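Local coordinates for RING finger protein unkempt homolog (Mus musculus, PDB 5ELH) that binds RNA sequence-specifically through clustered CCCH zinc fingers and represses translation, controlling the early shape of cortical neurons during embryonic development, at residues D75-P78 with F79-T83; Q3-T6 with Y7-F11; Y30-F33 with H34-V38. All coordinates share one frame; numbering follows the deposited sequence.

Interaction 1 of 3, residues D75-P78 with F79-T83. With ZN (zinc ion), chain E.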
# COMPACT_ATOMS: atom_id res chain seq x y z
N ASP A 75 12.15 7.50 -13.00
CA ASP A 75 10.69 7.39 -12.95
C ASP A 75 10.00 8.25 -14.01
O ASP A 75 8.83 8.03 -14.30
CB ASP A 75 10.17 7.76 -11.56
CG ASP A 75 10.46 6.69 -10.51
OD1 ASP A 75 11.01 5.63 -10.87
OD2 ASP A 75 10.14 6.91 -9.32
N GLU A 76 10.71 9.23 -14.57
CA GLU A 76 10.11 10.15 -15.52
C GLU A 76 10.28 9.73 -16.98
O GLU A 76 9.82 10.43 -17.89
CB GLU A 76 10.65 11.57 -15.32
CG GLU A 76 10.31 12.14 -13.95
CD GLU A 76 8.83 12.01 -13.62
OE1 GLU A 76 7.99 12.43 -14.46
OE2 GLU A 76 8.49 11.48 -12.53
N CYS A 77 10.92 8.60 -17.21
CA CYS A 77 11.08 8.07 -18.55
C CYS A 77 9.72 7.63 -19.08
O CYS A 77 9.03 6.86 -18.41
CB CYS A 77 12.02 6.88 -18.57
SG CYS A 77 12.34 6.25 -20.22
N PRO A 78 9.32 8.13 -20.27
CA PRO A 78 8.00 7.78 -20.81
C PRO A 78 7.95 6.45 -21.53
O PRO A 78 6.90 6.09 -22.09
CB PRO A 78 7.73 8.91 -21.80
CG PRO A 78 9.08 9.30 -22.29
CD PRO A 78 10.03 9.10 -21.12
N PHE A 79 9.05 5.71 -21.52
CA PHE A 79 9.13 4.43 -22.20
C PHE A 79 9.24 3.26 -21.22
O PHE A 79 9.56 3.42 -20.04
CB PHE A 79 10.31 4.42 -23.17
CG PHE A 79 10.29 5.57 -24.14
CD1 PHE A 79 9.29 5.68 -25.09
CD2 PHE A 79 11.27 6.54 -24.09
CE1 PHE A 79 9.27 6.73 -25.97
CE2 PHE A 79 11.26 7.59 -24.98
CZ PHE A 79 10.26 7.68 -25.92
N LEU A 80 8.97 2.08 -21.76
CA LEU A 80 8.90 0.86 -20.99
C LEU A 80 10.29 0.27 -20.73
O LEU A 80 11.12 0.23 -21.64
CB LEU A 80 8.05 -0.13 -21.78
CG LEU A 80 7.76 -1.48 -21.16
CD1 LEU A 80 7.00 -1.32 -19.85
CD2 LEU A 80 6.98 -2.30 -22.17
N HIS A 81 10.53 -0.18 -19.50
CA HIS A 81 11.80 -0.80 -19.14
C HIS A 81 11.66 -2.30 -19.07
O HIS A 81 10.71 -2.81 -18.48
CB HIS A 81 12.30 -0.24 -17.82
CG HIS A 81 12.62 1.22 -17.88
ND1 HIS A 81 12.74 2.02 -16.76
CD2 HIS A 81 12.84 2.03 -18.94
CE1 HIS A 81 13.03 3.25 -17.13
NE2 HIS A 81 13.09 3.29 -18.45
N ARG A 82 12.60 -2.99 -19.70
CA ARG A 82 12.61 -4.44 -19.70
C ARG A 82 13.27 -4.92 -18.41
O ARG A 82 14.41 -5.37 -18.40
CB ARG A 82 13.34 -4.97 -20.93
CG ARG A 82 12.86 -6.34 -21.37
CD ARG A 82 13.64 -6.84 -22.57
NE ARG A 82 13.66 -5.88 -23.68
CZ ARG A 82 12.75 -5.82 -24.65
NH1 ARG A 82 11.71 -6.66 -24.66
NH2 ARG A 82 12.87 -4.92 -25.61
N THR A 83 12.54 -4.79 -17.32
CA THR A 83 13.00 -5.26 -16.02
C THR A 83 13.05 -6.78 -16.05
O THR A 83 12.54 -7.40 -16.98
CB THR A 83 12.04 -4.79 -14.93
OG1 THR A 83 10.72 -5.30 -15.20
CG2 THR A 83 11.99 -3.27 -14.91
ZN ZN E . 13.96 4.67 -19.73

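Interaction 2 of 3, residues Q3-T6 with Y7-F11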
# COMPACT_ATOMS: atom_id res chain seq x y z
N GLN A 3 -7.23 -8.05 -4.92
CA GLN A 3 -5.80 -8.28 -4.85
C GLN A 3 -5.13 -7.65 -6.07
O GLN A 3 -3.91 -7.50 -6.10
CB GLN A 3 -5.50 -9.78 -4.80
CG GLN A 3 -5.46 -10.37 -3.39
CD GLN A 3 -4.04 -10.45 -2.83
OE1 GLN A 3 -3.59 -9.54 -2.13
NE2 GLN A 3 -3.35 -11.55 -3.12
N HIS A 4 -5.94 -7.27 -7.06
CA HIS A 4 -5.43 -6.62 -8.27
C HIS A 4 -4.77 -5.29 -7.94
O HIS A 4 -3.68 -4.98 -8.46
CB HIS A 4 -6.56 -6.39 -9.28
CG HIS A 4 -7.07 -7.64 -9.92
ND1 HIS A 4 -8.13 -7.64 -10.79
CD2 HIS A 4 -6.67 -8.93 -9.81
CE1 HIS A 4 -8.37 -8.88 -11.19
NE2 HIS A 4 -7.49 -9.68 -10.61
N TYR A 5 -5.41 -4.50 -7.09
CA TYR A 5 -4.90 -3.16 -6.77
C TYR A 5 -3.56 -3.23 -6.05
O TYR A 5 -2.66 -2.42 -6.31
CB TYR A 5 -5.92 -2.38 -5.94
CG TYR A 5 -5.43 -1.00 -5.53
CD1 TYR A 5 -5.20 -0.01 -6.48
CD2 TYR A 5 -5.20 -0.70 -4.19
CE1 TYR A 5 -4.75 1.25 -6.11
CE2 TYR A 5 -4.75 0.56 -3.81
CZ TYR A 5 -4.53 1.53 -4.77
OH TYR A 5 -4.08 2.78 -4.40
N THR A 6 -3.41 -4.20 -5.16
CA THR A 6 -2.16 -4.36 -4.42
C THR A 6 -1.00 -4.73 -5.36
O THR A 6 0.10 -4.20 -5.23
CB THR A 6 -2.29 -5.40 -3.31
OG1 THR A 6 -2.41 -6.71 -3.89
CG2 THR A 6 -3.51 -5.11 -2.44
N TYR A 7 -1.26 -5.62 -6.32
CA TYR A 7 -0.25 -5.96 -7.32
C TYR A 7 0.09 -4.77 -8.21
O TYR A 7 1.27 -4.46 -8.43
CB TYR A 7 -0.70 -7.16 -8.17
CG TYR A 7 -0.31 -8.48 -7.55
CD1 TYR A 7 -1.10 -9.07 -6.59
CD2 TYR A 7 0.89 -9.10 -7.89
CE1 TYR A 7 -0.74 -10.27 -6.00
CE2 TYR A 7 1.26 -10.30 -7.30
CZ TYR A 7 0.45 -10.88 -6.36
OH TYR A 7 0.81 -12.07 -5.78
N LEU A 8 -0.93 -4.10 -8.72
CA LEU A 8 -0.72 -2.95 -9.60
C LEU A 8 0.14 -1.86 -8.95
O LEU A 8 1.06 -1.32 -9.58
CB LEU A 8 -2.06 -2.36 -10.01
CG LEU A 8 -2.83 -3.20 -11.02
CD1 LEU A 8 -4.28 -2.78 -11.05
CD2 LEU A 8 -2.19 -3.07 -12.40
N LYS A 9 -0.17 -1.55 -7.70
CA LYS A 9 0.47 -0.45 -7.00
C LYS A 9 1.81 -0.85 -6.40
O LYS A 9 2.75 -0.05 -6.37
CB LYS A 9 -0.46 0.05 -5.89
CG LYS A 9 0.11 1.15 -5.00
CD LYS A 9 -0.80 1.41 -3.81
CE LYS A 9 -0.38 2.65 -3.04
NZ LYS A 9 -1.53 3.59 -2.87
N GLU A 10 1.91 -2.08 -5.91
CA GLU A 10 3.00 -2.43 -5.00
C GLU A 10 3.99 -3.48 -5.51
O GLU A 10 5.15 -3.46 -5.10
CB GLU A 10 2.42 -2.89 -3.66
CG GLU A 10 1.29 -2.01 -3.15
CD GLU A 10 1.36 -1.74 -1.66
OE1 GLU A 10 1.63 -2.69 -0.88
OE2 GLU A 10 1.16 -0.58 -1.26
N PHE A 11 3.55 -4.40 -6.38
CA PHE A 11 4.40 -5.53 -6.76
C PHE A 11 5.78 -5.10 -7.27
O PHE A 11 5.90 -4.38 -8.26
CB PHE A 11 3.73 -6.44 -7.79
CG PHE A 11 4.46 -7.75 -8.01
CD1 PHE A 11 4.55 -8.68 -6.99
CD2 PHE A 11 5.04 -8.04 -9.23
CE1 PHE A 11 5.22 -9.88 -7.19
CE2 PHE A 11 5.69 -9.24 -9.44
CZ PHE A 11 5.79 -10.16 -8.42

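Interaction 3 of 3, residues Y30-F33 with H34-V38. With ZN (zinc ion), chain D.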
# COMPACT_ATOMS: atom_id res chain seq x y z
N TYR A 30 12.41 -17.43 -6.26
CA TYR A 30 12.16 -16.02 -6.00
C TYR A 30 10.67 -15.72 -6.04
O TYR A 30 10.13 -15.36 -7.08
CB TYR A 30 12.91 -15.18 -7.04
CG TYR A 30 12.74 -13.68 -6.90
CD1 TYR A 30 12.84 -13.06 -5.66
CD2 TYR A 30 12.49 -12.88 -8.01
CE1 TYR A 30 12.69 -11.69 -5.53
CE2 TYR A 30 12.34 -11.52 -7.89
CZ TYR A 30 12.43 -10.93 -6.66
OH TYR A 30 12.28 -9.56 -6.56
N THR A 31 10.00 -15.90 -4.90
CA THR A 31 8.56 -15.65 -4.81
C THR A 31 8.26 -14.36 -4.05
O THR A 31 7.12 -14.13 -3.65
CB THR A 31 7.84 -16.77 -4.04
OG1 THR A 31 8.28 -16.76 -2.67
CG2 THR A 31 8.12 -18.13 -4.67
N CYS A 32 9.28 -13.54 -3.83
CA CYS A 32 9.10 -12.37 -2.99
C CYS A 32 8.29 -11.31 -3.71
O CYS A 32 8.37 -11.14 -4.93
CB CYS A 32 10.44 -11.77 -2.54
SG CYS A 32 10.24 -10.57 -1.18
N PHE A 33 7.51 -10.58 -2.93
CA PHE A 33 6.68 -9.50 -3.44
C PHE A 33 7.50 -8.24 -3.72
O PHE A 33 7.07 -7.35 -4.44
CB PHE A 33 5.58 -9.20 -2.43
CG PHE A 33 4.46 -8.39 -2.99
CD1 PHE A 33 3.46 -9.00 -3.72
CD2 PHE A 33 4.42 -7.02 -2.80
CE1 PHE A 33 2.43 -8.25 -4.25
CE2 PHE A 33 3.39 -6.28 -3.32
CZ PHE A 33 2.40 -6.89 -4.05
N HIS A 34 8.70 -8.18 -3.13
CA HIS A 34 9.54 -7.00 -3.20
C HIS A 34 10.75 -7.27 -4.07
O HIS A 34 11.07 -8.43 -4.32
CB HIS A 34 9.96 -6.63 -1.78
CG HIS A 34 8.80 -6.44 -0.86
ND1 HIS A 34 7.89 -5.42 -1.02
CD2 HIS A 34 8.39 -7.15 0.22
CE1 HIS A 34 6.97 -5.50 -0.07
NE2 HIS A 34 7.26 -6.54 0.70
N TRP A 35 11.42 -6.22 -4.55
CA TRP A 35 12.61 -6.45 -5.36
C TRP A 35 13.83 -6.72 -4.48
O TRP A 35 13.95 -6.20 -3.37
CB TRP A 35 12.87 -5.34 -6.39
CG TRP A 35 13.16 -3.96 -5.91
CD1 TRP A 35 12.28 -2.92 -5.83
CD2 TRP A 35 14.43 -3.44 -5.49
NE1 TRP A 35 12.92 -1.79 -5.38
CE2 TRP A 35 14.24 -2.08 -5.16
CE3 TRP A 35 15.70 -4.00 -5.35
CZ2 TRP A 35 15.27 -1.27 -4.69
CZ3 TRP A 35 16.73 -3.19 -4.88
CH2 TRP A 35 16.51 -1.84 -4.56
N HIS A 36 14.71 -7.56 -4.99
CA HIS A 36 15.94 -7.91 -4.30
C HIS A 36 17.12 -7.23 -5.00
O HIS A 36 18.02 -6.69 -4.35
CB HIS A 36 16.12 -9.44 -4.27
CG HIS A 36 15.18 -10.14 -3.34
ND1 HIS A 36 15.25 -11.50 -3.10
CD2 HIS A 36 14.16 -9.69 -2.58
CE1 HIS A 36 14.32 -11.85 -2.24
NE2 HIS A 36 13.64 -10.77 -1.90
N PHE A 37 17.13 -7.24 -6.33
CA PHE A 37 18.14 -6.53 -7.10
C PHE A 37 17.50 -5.40 -7.86
O PHE A 37 16.34 -5.49 -8.24
CB PHE A 37 18.86 -7.47 -8.06
CG PHE A 37 19.48 -8.64 -7.38
CD1 PHE A 37 20.61 -8.49 -6.61
CD2 PHE A 37 18.90 -9.89 -7.47
CE1 PHE A 37 21.18 -9.57 -5.96
CE2 PHE A 37 19.46 -10.98 -6.83
CZ PHE A 37 20.60 -10.82 -6.07
N VAL A 38 18.26 -4.34 -8.07
CA VAL A 38 17.72 -3.14 -8.70
C VAL A 38 17.09 -3.45 -10.06
O VAL A 38 16.07 -2.85 -10.42
CB VAL A 38 18.82 -2.06 -8.83
CG1 VAL A 38 18.33 -0.89 -9.68
CG2 VAL A 38 19.21 -1.58 -7.46
ZN ZN D . 12.41 -10.71 -0.27

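Interaction 1 of 3, residues D75-P78 with F79-T83
Cys-77 and His-81 meet at a zinc ion as the third and fourth ligands of a CCCH zinc finger, joined by the C-x3-H spacing usual for this fold; Cys-61 and Cys-71 complete the site. The thread to follow is the side chain of Cys-77. Its CB lies 3.7 Å from His-81 NE2, the metal-binding nitrogen of the imidazole. One bond further, SG stands anti to the backbone N (chi1 -176°), a turn that carries the sulfur toward the following residues. There it binds the zinc at 2.3 Å, and His-81 NE2 binds the same ion at 2.1 Å. SG also accepts a backbone hydrogen bond from Phe-79 N, 3.6 Å long and fairly straight at 160°. Such an NH-to-sulfur bond within the loop would be expected to draw off part of the negative charge of a zinc-bound thiolate. The sulfur approaches the rings of Phe-79 and His-81 obliquely as well.

Next along the chain, Pro-78 packs against its neighbour: CG sits over one face of the Phe-79 ring, 4.0 Å from the centroid, in a CH-pi contact. Around the site, Tyr-64 stacks on His-81, while Arg-43 hydrogen-bonds to the carbonyls of Cys-77 and Phe-79. The closest side-chain approach of the Pro-78 and Phe-79 pair is CG to CE2, 3.9 Å.

Interaction 2 of 3, residues Q3-T6 with Y7-F11
Tyr-5 and Lys-9 face each other one turn apart on the short alpha-helix that runs to Glu-10, and the contact is the i to i+4 ladder inside it, close to the N-terminus of the construct and in the region of the first CCCH finger. Backbone bonds come first: Leu-8 N donates to His-4 O at 2.9 Å and Lys-9 N to Tyr-5 O at 3.0 Å, with Tyr-7 and Glu-10 continuing the pattern onto Gln-3 and Thr-6.

Side-chain hydrogen bonds add to it. Thr-6 OG1 turns back to Gln-3 O at 2.8 Å; its chi1 of 70° places the hydroxyl between the backbone N and the carbonyl carbon. Gln-3 O therefore takes two donors, Thr-6 OG1 and Tyr-7 N, from the same face of its carbonyl plane. One turn on, Lys-9 NZ donates to Tyr-5 OH at 3.1 Å. Two more bonds, Tyr-7 OH with His-117 and His-4 NE2 with Asp-126, tie the helix to distant parts of the chain.

The remaining contacts are packing. The Lys-9 chain passes over one face of the Tyr-5 ring, CD 3.9 Å from CZ. Leu-8 leans its CG against His-4 O. The Tyr-7 ring presents an edge to Gln-3 O, and there Tyr-7 CD1 comes within 3.3 Å of Gln-3 O.

Interaction 3 of 3, residues Y30-F33 with H34-V38
Cys-32 SG and His-36 NE2 bind the same zinc ion, at 2.4 and 2.0 Å, and with Cys-16 and Cys-24 they complete the CCCH site of the first finger. The sulfur has a second task: His-34 N donates to Cys-32 SG across 3.4 Å, the N-H pointing almost straight at it (166°). The same His-34 is held at its carbonyl: Tyr-30 OH donates to His-34 O at 2.8 Å, coming in somewhat tilted from the carbonyl plane.

This tyrosine also packs on the metal ligand. With CG anti to the backbone N (chi1 -180°), the ring reaches along the loop and turns an edge toward His-36 in an edge-to-face pair. Its CE1 stands 3.5 Å above the imidazole plane, over the middle of the ring. Phe-19 is stacked on His-36, and His-36 ND1 is hydrogen-bonded to His-27. An alanine in place of Tyr-30 would probably leave His-34 O without this hydroxyl donor, open a gap over the imidazole face and remove one of the contacts that hold the ring's rotation.

Further out, Phe-33 directs its edge at the face of His-34, the planes nearly perpendicular at 83° and CD2 closest to CE1. Phe-33 also meets the ring of Phe-11 edge-to-face.

Taken together, both metal ligands have second-shell partners. Tyr-30, Phe-19 and His-27 probably help to fix the rotation of His-36 about its bond to zinc, while the His-34 N-H would probably temper the negative charge on a thiolate sulfur.

Overall arrangement
Interactions 1 and 3 are equivalent pieces of two fingers: each brings the last cysteine and the histidine of a CCCH site onto zinc and adds a backbone N-H to the sulfur. They differ in their surroundings: the aromatic edge on His-36 comes from within 30-38, while the ring stacked on His-81, Tyr-64, comes from outside 75-83. Interaction 1 is buried at its zinc ligands, with Pro-78 and Phe-79 exposed; interactions 2 and 3 are partly buried. Interaction 2 holds no metal and is helical, built on backbone and side-chain hydrogen bonds. It touches interaction 3 directly, Phe-33 packing against Tyr-7, Glu-10 and Phe-11. Interaction 1 stands apart, its centre about 18 Å from the centres of both others.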